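Long-range contact in death domain of pelle (PDB 1D2Z), which acts as a serine/threonine kinase of Toll signalling in fly embryonic dorsoventral patterning and pairs through this death domain with that of Tube: residues A[23-28]-A[61-66]. Sequence-based numbering, arbitrary orientation.
Sequences QLCAHL and ASNEFL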
loop_
_atom_site.group_PDB
_atom_site.type_symbol
_atom_site.label_atom_id
_atom_site.label_comp_id
_atom_site.label_asym_id
_atom_site.label_seq_id
_atom_site.Cartn_x
_atom_site.Cartn_y
_atom_site.Cartn_z
ATOM N N GLN A 23 19.684 -11.940 4.321
ATOM C CA GLN A 23 20.135 -13.168 3.654
ATOM C C GLN A 23 19.401 -13.300 2.323
ATOM O O GLN A 23 20.010 -13.519 1.276
ATOM C CB GLN A 23 19.792 -14.408 4.480
ATOM C CG GLN A 23 20.771 -14.771 5.569
ATOM C CD GLN A 23 20.389 -16.084 6.239
ATOM O OE1 GLN A 23 19.244 -16.271 6.651
ATOM N NE2 GLN A 23 21.341 -17.005 6.330
ATOM N N LEU A 24 18.078 -13.175 2.388
ATOM C CA LEU A 24 17.233 -13.291 1.212
ATOM C C LEU A 24 17.618 -12.304 0.116
ATOM O O LEU A 24 17.857 -12.708 -1.028
ATOM C CB LEU A 24 15.763 -13.114 1.595
ATOM C CG LEU A 24 14.727 -13.287 0.481
ATOM C CD1 LEU A 24 14.804 -14.689 -0.140
ATOM C CD2 LEU A 24 13.344 -13.023 1.056
ATOM N N CYS A 25 17.718 -11.026 0.475
ATOM C CA CYS A 25 18.061 -10.003 -0.503
ATOM C C CYS A 25 19.456 -10.172 -1.081
ATOM O O CYS A 25 19.648 -10.002 -2.287
ATOM C CB CYS A 25 17.838 -8.598 0.063
ATOM S SG CYS A 25 16.089 -8.284 0.380
ATOM N N ALA A 26 20.424 -10.537 -0.242
ATOM C CA ALA A 26 21.787 -10.761 -0.726
ATOM C C ALA A 26 21.765 -11.895 -1.769
ATOM O O ALA A 26 22.407 -11.804 -2.814
ATOM C CB ALA A 26 22.726 -11.122 0.440
ATOM N N HIS A 27 20.984 -12.935 -1.493
ATOM C CA HIS A 27 20.859 -14.082 -2.386
ATOM C C HIS A 27 20.191 -13.701 -3.715
ATOM O O HIS A 27 20.703 -14.017 -4.784
ATOM C CB HIS A 27 20.071 -15.196 -1.694
ATOM C CG HIS A 27 19.652 -16.302 -2.608
ATOM N ND1 HIS A 27 20.556 -17.111 -3.265
ATOM C CD2 HIS A 27 18.422 -16.727 -2.984
ATOM C CE1 HIS A 27 19.901 -17.989 -4.004
ATOM N NE2 HIS A 27 18.604 -17.777 -3.853
ATOM N N LEU A 28 19.057 -13.009 -3.635
ATOM C CA LEU A 28 18.322 -12.583 -4.826
ATOM C C LEU A 28 19.125 -11.582 -5.666
ATOM O O LEU A 28 19.026 -11.569 -6.895
ATOM C CB LEU A 28 16.968 -11.992 -4.416
ATOM C CG LEU A 28 16.004 -12.938 -3.688
ATOM C CD1 LEU A 28 14.812 -12.137 -3.173
ATOM C CD2 LEU A 28 15.538 -14.063 -4.618
ATOM N N ALA A 61 18.638 -4.261 -4.954
ATOM C CA ALA A 61 17.510 -4.233 -5.877
ATOM C C ALA A 61 16.341 -5.055 -5.348
ATOM O O ALA A 61 15.189 -4.625 -5.411
ATOM C CB ALA A 61 17.941 -4.739 -7.251
ATOM N N SER A 62 16.639 -6.216 -4.772
ATOM C CA SER A 62 15.580 -7.076 -4.264
ATOM C C SER A 62 14.936 -6.487 -3.017
ATOM O O SER A 62 13.736 -6.640 -2.817
ATOM C CB SER A 62 16.101 -8.487 -3.991
ATOM O OG SER A 62 17.033 -8.470 -2.929
ATOM N N ASN A 63 15.724 -5.810 -2.185
ATOM C CA ASN A 63 15.163 -5.188 -0.983
ATOM C C ASN A 63 14.151 -4.116 -1.397
ATOM O O ASN A 63 13.104 -3.957 -0.767
ATOM C CB ASN A 63 16.255 -4.553 -0.121
ATOM C CG ASN A 63 15.694 -3.889 1.121
ATOM O OD1 ASN A 63 15.033 -4.536 1.938
ATOM N ND2 ASN A 63 15.931 -2.588 1.257
ATOM N N GLU A 64 14.481 -3.382 -2.458
ATOM C CA GLU A 64 13.599 -2.337 -2.964
ATOM C C GLU A 64 12.326 -2.983 -3.506
ATOM O O GLU A 64 11.234 -2.447 -3.343
ATOM C CB GLU A 64 14.301 -1.510 -4.044
ATOM C CG GLU A 64 13.537 -0.238 -4.428
ATOM C CD GLU A 64 13.272 0.676 -3.236
ATOM O OE1 GLU A 64 14.113 0.741 -2.314
ATOM O OE2 GLU A 64 12.209 1.322 -3.213
ATOM N N PHE A 65 12.475 -4.130 -4.165
ATOM C CA PHE A 65 11.312 -4.850 -4.680
ATOM C C PHE A 65 10.412 -5.219 -3.489
ATOM O O PHE A 65 9.189 -5.048 -3.554
ATOM C CB PHE A 65 11.727 -6.117 -5.444
ATOM C CG PHE A 65 10.577 -7.036 -5.760
ATOM C CD1 PHE A 65 9.733 -6.776 -6.834
ATOM C CD2 PHE A 65 10.307 -8.137 -4.948
ATOM C CE1 PHE A 65 8.628 -7.594 -7.092
ATOM C CE2 PHE A 65 9.210 -8.959 -5.195
ATOM C CZ PHE A 65 8.364 -8.686 -6.272
ATOM N N LEU A 66 11.011 -5.722 -2.406
ATOM C CA LEU A 66 10.221 -6.079 -1.226
ATOM C C LEU A 66 9.567 -4.840 -0.617
ATOM O O LEU A 66 8.446 -4.913 -0.127
ATOM C CB LEU A 66 11.075 -6.780 -0.167
ATOM C CG LEU A 66 11.617 -8.176 -0.494
ATOM C CD1 LEU A 66 12.402 -8.712 0.707
ATOM C CD2 LEU A 66 10.471 -9.113 -0.838
#
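Cys-25 and Ser-62 face each other where the helices carrying 23-28 and 61-66 come closest, their axes 8.4 Å apart and their N-to-C directions 122° apart. Both side chains leave the backbone heading for the opposite helix, and the small size of the two residues lets their CA atoms approach to 5.4 Å. Ser-62 OG sits between its own backbone N and carbonyl carbon (chi1 66°), and from there it presses against helix 18-31 beside Cys-25, 3.0 Å from CA of Cys-25. The carbonyl O of Cys-25 is also within hydrogen-bonding range of Ser-62 OG, at 3.1 Å, but it is not settled that this O takes the hydroxyl proton, because Ser-62 OG is also hydrogen-bonded to OD1 of Asp-29, one turn further along helix 18-31, its stronger partner.

The thiol of Cys-25 spans a turn of helix 61-73, from Asn-63 to Leu-66. With SG anti to its carbonyl carbon (chi1 -66°), the sulphur rests on the backbone of Asn-63, 3.5 Å from CA, and meets CD1 of Leu-66 at 3.7 Å. Leu-66 thus lies against the sulphur with one methyl, while Leu-24 CD2 makes a looser approach to the same CD1 at 4.4 Å. One turn on from Cys-25, Leu-28 lays its CB against Ser-62 CB at 3.6 Å. The side-chain carbonyl oxygen OD1 of Asn-63 accepts a hydrogen bond from NE of Arg-21.

Leu-24 and Leu-66 both continue onto Leu-80 of helix 77-86, and Leu-24 and Leu-28 onto Ala-92 of helix 90-95. The crossing thus sits where four helices meet, joining 18-31 to 61-73 in the interior of the six-helix bundle of the death-domain fold.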